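Local coordinates for protein abietadiene synthase, chloroplastic (Abies grandis, PDB 3S9V) that belongs to the terpene synthase family, largely helical enzymes that pair an N-terminal terpene synthase domain with a metal-binding domain, at residues C264-A276 against W447-S459. Sequence-based numbering, arbitrary orientation.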
loop_
_atom_site.group_PDB
_atom_site.type_symbol
_atom_site.label_atom_id
_atom_site.label_comp_id
_atom_site.label_asym_id
_atom_site.label_seq_id
_atom_site.Cartn_x
_atom_site.Cartn_y
_atom_site.Cartn_z
ATOM N N CYS A 264 7.052 12.179 22.339
ATOM C CA CYS A 264 6.791 11.031 23.207
ATOM C C CYS A 264 7.585 9.788 22.801
ATOM O O CYS A 264 7.449 8.726 23.409
ATOM C CB CYS A 264 5.289 10.713 23.279
ATOM S SG CYS A 264 4.493 10.311 21.727
ATOM N N HIS A 265 8.422 9.941 21.776
ATOM C CA HIS A 265 9.292 8.870 21.285
ATOM C C HIS A 265 10.147 9.409 20.149
ATOM O O HIS A 265 9.679 10.183 19.309
ATOM C CB HIS A 265 8.476 7.657 20.832
ATOM C CG HIS A 265 7.254 8.007 20.046
ATOM N ND1 HIS A 265 6.142 7.195 20.007
ATOM C CD2 HIS A 265 6.958 9.088 19.285
ATOM C CE1 HIS A 265 5.211 7.762 19.259
ATOM N NE2 HIS A 265 5.682 8.911 18.809
ATOM N N TYR A 266 11.412 9.014 20.144
ATOM C CA TYR A 266 12.357 9.480 19.143
ATOM C C TYR A 266 13.543 8.522 19.129
ATOM O O TYR A 266 13.825 7.866 20.130
ATOM C CB TYR A 266 12.838 10.894 19.509
ATOM C CG TYR A 266 13.100 11.799 18.328
ATOM C CD1 TYR A 266 12.066 12.170 17.464
ATOM C CD2 TYR A 266 14.387 12.266 18.054
ATOM C CE1 TYR A 266 12.311 12.981 16.345
ATOM C CE2 TYR A 266 14.642 13.081 16.939
ATOM C CZ TYR A 266 13.599 13.430 16.094
ATOM O OH TYR A 266 13.848 14.227 15.005
ATOM N N PRO A 267 14.226 8.397 17.978
ATOM C CA PRO A 267 13.899 9.112 16.737
ATOM C C PRO A 267 12.769 8.411 15.972
ATOM O O PRO A 267 12.214 7.409 16.445
ATOM C CB PRO A 267 15.230 9.110 15.979
ATOM C CG PRO A 267 15.855 7.807 16.406
ATOM C CD PRO A 267 15.557 7.758 17.890
ATOM N N LEU A 268 12.432 8.925 14.792
ATOM C CA LEU A 268 11.351 8.348 13.993
ATOM C C LEU A 268 11.722 8.246 12.515
ATOM O O LEU A 268 10.851 8.231 11.644
ATOM C CB LEU A 268 10.097 9.215 14.152
ATOM C CG LEU A 268 9.579 9.386 15.587
ATOM C CD1 LEU A 268 8.445 10.400 15.611
ATOM C CD2 LEU A 268 9.101 8.038 16.129
ATOM N N ASP A 269 13.023 8.157 12.249
ATOM C CA ASP A 269 13.560 8.116 10.895
ATOM C C ASP A 269 13.080 7.033 9.928
ATOM O O ASP A 269 12.930 7.303 8.739
ATOM C CB ASP A 269 15.093 8.105 10.949
ATOM C CG ASP A 269 15.649 6.978 11.809
ATOM O OD1 ASP A 269 16.809 6.570 11.572
ATOM O OD2 ASP A 269 14.944 6.507 12.725
ATOM N N LEU A 270 12.845 5.818 10.407
ATOM C CA LEU A 270 12.391 4.756 9.507
ATOM C C LEU A 270 10.885 4.857 9.291
ATOM O O LEU A 270 10.368 4.650 8.184
ATOM C CB LEU A 270 12.728 3.380 10.081
ATOM C CG LEU A 270 14.176 3.070 10.473
ATOM C CD1 LEU A 270 14.288 1.576 10.720
ATOM C CD2 LEU A 270 15.139 3.489 9.365
ATOM N N PHE A 271 10.181 5.162 10.371
ATOM C CA PHE A 271 8.744 5.312 10.311
ATOM C C PHE A 271 8.392 6.474 9.364
ATOM O O PHE A 271 7.558 6.330 8.469
ATOM C CB PHE A 271 8.212 5.549 11.734
ATOM C CG PHE A 271 6.787 6.026 11.792
ATOM C CD1 PHE A 271 5.800 5.420 11.028
ATOM C CD2 PHE A 271 6.433 7.071 12.639
ATOM C CE1 PHE A 271 4.479 5.847 11.102
ATOM C CE2 PHE A 271 5.113 7.507 12.721
ATOM C CZ PHE A 271 4.133 6.894 11.951
ATOM N N GLU A 272 9.061 7.608 9.528
ATOM C CA GLU A 272 8.771 8.770 8.694
ATOM C C GLU A 272 9.051 8.564 7.205
ATOM O O GLU A 272 8.228 8.918 6.355
ATOM C CB GLU A 272 9.553 9.983 9.197
ATOM C CG GLU A 272 9.295 11.234 8.389
ATOM C CD GLU A 272 9.810 12.485 9.064
ATOM O OE1 GLU A 272 11.039 12.734 9.049
ATOM O OE2 GLU A 272 8.975 13.219 9.623
ATOM N N ARG A 273 10.207 7.991 6.885
ATOM C CA ARG A 273 10.564 7.760 5.489
ATOM C C ARG A 273 9.670 6.749 4.782
ATOM O O ARG A 273 9.232 6.993 3.656
ATOM C CB ARG A 273 12.027 7.325 5.379
ATOM C CG ARG A 273 13.028 8.468 5.576
ATOM C CD ARG A 273 14.456 7.953 5.541
ATOM N NE ARG A 273 15.444 9.030 5.601
ATOM C CZ ARG A 273 15.698 9.756 6.685
ATOM N NH1 ARG A 273 15.042 9.526 7.817
ATOM N NH2 ARG A 273 16.606 10.718 6.634
ATOM N N LEU A 274 9.391 5.625 5.438
ATOM C CA LEU A 274 8.554 4.584 4.843
ATOM C C LEU A 274 7.109 5.018 4.617
ATOM O O LEU A 274 6.501 4.690 3.585
ATOM C CB LEU A 274 8.582 3.314 5.706
ATOM C CG LEU A 274 9.895 2.522 5.698
ATOM C CD1 LEU A 274 9.838 1.476 6.782
ATOM C CD2 LEU A 274 10.138 1.867 4.328
ATOM N N TRP A 275 6.563 5.753 5.581
ATOM C CA TRP A 275 5.187 6.217 5.482
ATOM C C TRP A 275 5.033 7.354 4.459
ATOM O O TRP A 275 4.019 7.453 3.771
ATOM C CB TRP A 275 4.689 6.649 6.865
ATOM C CG TRP A 275 3.885 5.598 7.564
ATOM C CD1 TRP A 275 2.552 5.644 7.835
ATOM C CD2 TRP A 275 4.343 4.317 8.029
ATOM N NE1 TRP A 275 2.144 4.475 8.432
ATOM C CE2 TRP A 275 3.222 3.642 8.562
ATOM C CE3 TRP A 275 5.588 3.675 8.043
ATOM C CZ2 TRP A 275 3.306 2.354 9.104
ATOM C CZ3 TRP A 275 5.674 2.389 8.584
ATOM C CH2 TRP A 275 4.537 1.744 9.107
ATOM N N ALA A 276 6.043 8.205 4.351
ATOM C CA ALA A 276 5.986 9.302 3.392
ATOM C C ALA A 276 5.979 8.728 1.981
ATOM O O ALA A 276 5.201 9.159 1.119
ATOM C CB ALA A 276 7.187 10.227 3.580
ATOM N N TRP A 447 -1.916 10.898 15.612
ATOM C CA TRP A 447 -1.502 9.547 15.962
ATOM C C TRP A 447 -1.539 9.390 17.469
ATOM O O TRP A 447 -1.405 10.369 18.201
ATOM C CB TRP A 447 -0.088 9.273 15.427
ATOM C CG TRP A 447 0.045 9.535 13.943
ATOM C CD1 TRP A 447 -0.007 10.750 13.314
ATOM C CD2 TRP A 447 0.175 8.552 12.905
ATOM N NE1 TRP A 447 0.075 10.582 11.952
ATOM C CE2 TRP A 447 0.187 9.244 11.673
ATOM C CE3 TRP A 447 0.277 7.153 12.899
ATOM C CZ2 TRP A 447 0.298 8.584 10.440
ATOM C CZ3 TRP A 447 0.386 6.496 11.675
ATOM C CH2 TRP A 447 0.395 7.217 10.460
ATOM N N LEU A 448 -1.724 8.156 17.926
ATOM C CA LEU A 448 -1.797 7.886 19.353
ATOM C C LEU A 448 -0.628 7.069 19.892
ATOM O O LEU A 448 -0.411 5.932 19.494
ATOM C CB LEU A 448 -3.111 7.172 19.683
ATOM C CG LEU A 448 -3.452 7.057 21.175
ATOM C CD1 LEU A 448 -3.424 8.443 21.810
ATOM C CD2 LEU A 448 -4.820 6.416 21.355
ATOM N N GLY A 449 0.134 7.674 20.794
ATOM C CA GLY A 449 1.254 6.988 21.418
ATOM C C GLY A 449 1.058 7.161 22.912
ATOM O O GLY A 449 -0.054 7.019 23.404
ATOM N N LYS A 450 2.126 7.468 23.638
ATOM C CA LYS A 450 2.025 7.700 25.069
ATOM C C LYS A 450 1.102 8.920 25.172
ATOM O O LYS A 450 0.383 9.107 26.153
ATOM C CB LYS A 450 3.410 8.037 25.636
ATOM C CG LYS A 450 3.444 8.372 27.124
ATOM C CD LYS A 450 3.204 7.145 27.996
ATOM C CE LYS A 450 4.308 6.120 27.834
ATOM N NZ LYS A 450 5.652 6.677 28.188
ATOM N N THR A 451 1.144 9.746 24.130
ATOM C CA THR A 451 0.331 10.963 24.036
ATOM C C THR A 451 -0.134 11.098 22.590
ATOM O O THR A 451 0.218 10.281 21.736
ATOM C CB THR A 451 1.162 12.227 24.344
ATOM O OG1 THR A 451 2.123 12.420 23.295
ATOM C CG2 THR A 451 1.898 12.090 25.682
ATOM N N VAL A 452 -0.934 12.119 22.309
ATOM C CA VAL A 452 -1.373 12.342 20.938
ATOM C C VAL A 452 -0.230 13.070 20.232
ATOM O O VAL A 452 0.280 14.073 20.737
ATOM C CB VAL A 452 -2.634 13.232 20.858
ATOM C CG1 VAL A 452 -2.873 13.647 19.416
ATOM C CG2 VAL A 452 -3.847 12.471 21.377
ATOM N N TYR A 453 0.194 12.564 19.082
ATOM C CA TYR A 453 1.275 13.218 18.360
ATOM C C TYR A 453 0.930 13.390 16.886
ATOM O O TYR A 453 -0.022 12.786 16.387
ATOM C CB TYR A 453 2.596 12.453 18.551
ATOM C CG TYR A 453 2.646 11.060 17.960
ATOM C CD1 TYR A 453 3.321 10.821 16.772
ATOM C CD2 TYR A 453 2.049 9.978 18.604
ATOM C CE1 TYR A 453 3.410 9.542 16.238
ATOM C CE2 TYR A 453 2.135 8.681 18.073
ATOM C CZ TYR A 453 2.824 8.475 16.886
ATOM O OH TYR A 453 2.955 7.212 16.333
ATOM N N MET A 454 1.693 14.233 16.197
ATOM C CA MET A 454 1.434 14.513 14.793
ATOM C C MET A 454 2.670 14.299 13.935
ATOM O O MET A 454 3.785 14.598 14.357
ATOM C CB MET A 454 0.957 15.956 14.648
ATOM C CG MET A 454 -0.049 16.374 15.717
ATOM S SD MET A 454 -0.522 18.104 15.619
ATOM C CE MET A 454 1.060 18.888 15.389
ATOM N N MET A 455 2.472 13.780 12.728
ATOM C CA MET A 455 3.587 13.553 11.831
ATOM C C MET A 455 3.377 14.365 10.553
ATOM O O MET A 455 2.810 13.872 9.580
ATOM C CB MET A 455 3.719 12.061 11.512
ATOM C CG MET A 455 5.148 11.522 11.649
ATOM S SD MET A 455 5.720 11.377 13.353
ATOM C CE MET A 455 4.664 10.268 13.840
ATOM N N PRO A 456 3.835 15.631 10.555
ATOM C CA PRO A 456 3.747 16.601 9.454
ATOM C C PRO A 456 4.164 16.084 8.076
ATOM O O PRO A 456 3.690 16.584 7.053
ATOM C CB PRO A 456 4.653 17.739 9.927
ATOM C CG PRO A 456 4.482 17.698 11.406
ATOM C CD PRO A 456 4.545 16.224 11.703
ATOM N N TYR A 457 5.047 15.088 8.041
ATOM C CA TYR A 457 5.499 14.561 6.758
ATOM C C TYR A 457 4.776 13.300 6.294
ATOM O O TYR A 457 5.123 12.719 5.264
ATOM C CB TYR A 457 7.020 14.356 6.774
ATOM C CG TYR A 457 7.787 15.650 6.979
ATOM C CD1 TYR A 457 7.133 16.886 6.940
ATOM C CD2 TYR A 457 9.160 15.645 7.210
ATOM C CE1 TYR A 457 7.828 18.089 7.126
ATOM C CE2 TYR A 457 9.865 16.840 7.398
ATOM C CZ TYR A 457 9.191 18.056 7.354
ATOM O OH TYR A 457 9.876 19.239 7.538
ATOM N N ILE A 458 3.763 12.883 7.043
ATOM C CA ILE A 458 2.966 11.723 6.655
ATOM C C ILE A 458 1.522 12.190 6.449
ATOM O O ILE A 458 0.869 11.809 5.475
ATOM C CB ILE A 458 2.979 10.616 7.721
ATOM C CG1 ILE A 458 4.420 10.187 8.017
ATOM C CG2 ILE A 458 2.173 9.423 7.221
ATOM C CD1 ILE A 458 4.545 9.165 9.129
ATOM N N SER A 459 1.044 13.014 7.381
ATOM C CA SER A 459 -0.306 13.582 7.338
ATOM C C SER A 459 -0.104 15.042 6.951
ATOM O O SER A 459 0.363 15.852 7.755
ATOM C CB SER A 459 -0.979 13.493 8.713
ATOM O OG SER A 459 -1.134 12.144 9.126
HETATM O O HOH W 1 6.924 8.424 26.359
#
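His265 stands on edge over the ring of Tyr453 where a short β-hairpin, strands 447-448 and 452-453, packs against the start of helix 269-282 and the loop leading into it. This T-shaped stack has planes 88° apart, and His265 NE2 lies 3.3 Å above the Tyr453 ring plane, over its centre. Trp447 CB rests against the opposite face, toward the rim, so the ring is held from two sides. Tyr453 and Trp447 are fixed next to each other by a pair of backbone hydrogen bonds across the strands. At the hairpin turn, Gly449 brings no side chain, which lets the imidazole and the Cys264 sulfur lie close to the backbone.

Further along, Phe271 is a bump. It carries its ring off the helix because chi1 (167°) sets CG opposite the backbone N, and the ring aims its edge at the face of the Trp447 six-membered ring, with Phe271 CZ 3.8 Å from Trp447 CZ3. Trp275 joins them in an aromatic cluster and meets Trp447 obliquely; Trp275 CD1 lies 3.7 Å from Trp447 CH2. One turn of helix thus offers a notch between Phe271 and Trp275, and Ile458, slender and branched, fills it: Ile458 CD1 makes a CH-π contact over the Phe271 face and sits 3.4 Å from Trp275 CB. Flexible Met455 bends its thioether toward the helix start, with Met455 SD 3.7 Å from Leu268 CD1, the branch of the N-cap residue that meets it.

Two charged side chains here have their polar ends tied to partners beyond the two segments. Glu272 lays its carboxylate beside Tyr457 while OE2 accepts a hydrogen bond from Glu51 N. Lys450 NZ, salt-bridged to Glu207 and hydrogen-bonded to Tyr204 O, also donates a hydrogen bond to a water 2.8 Å from it, and that water donates to Cys264 O at 3.0 Å.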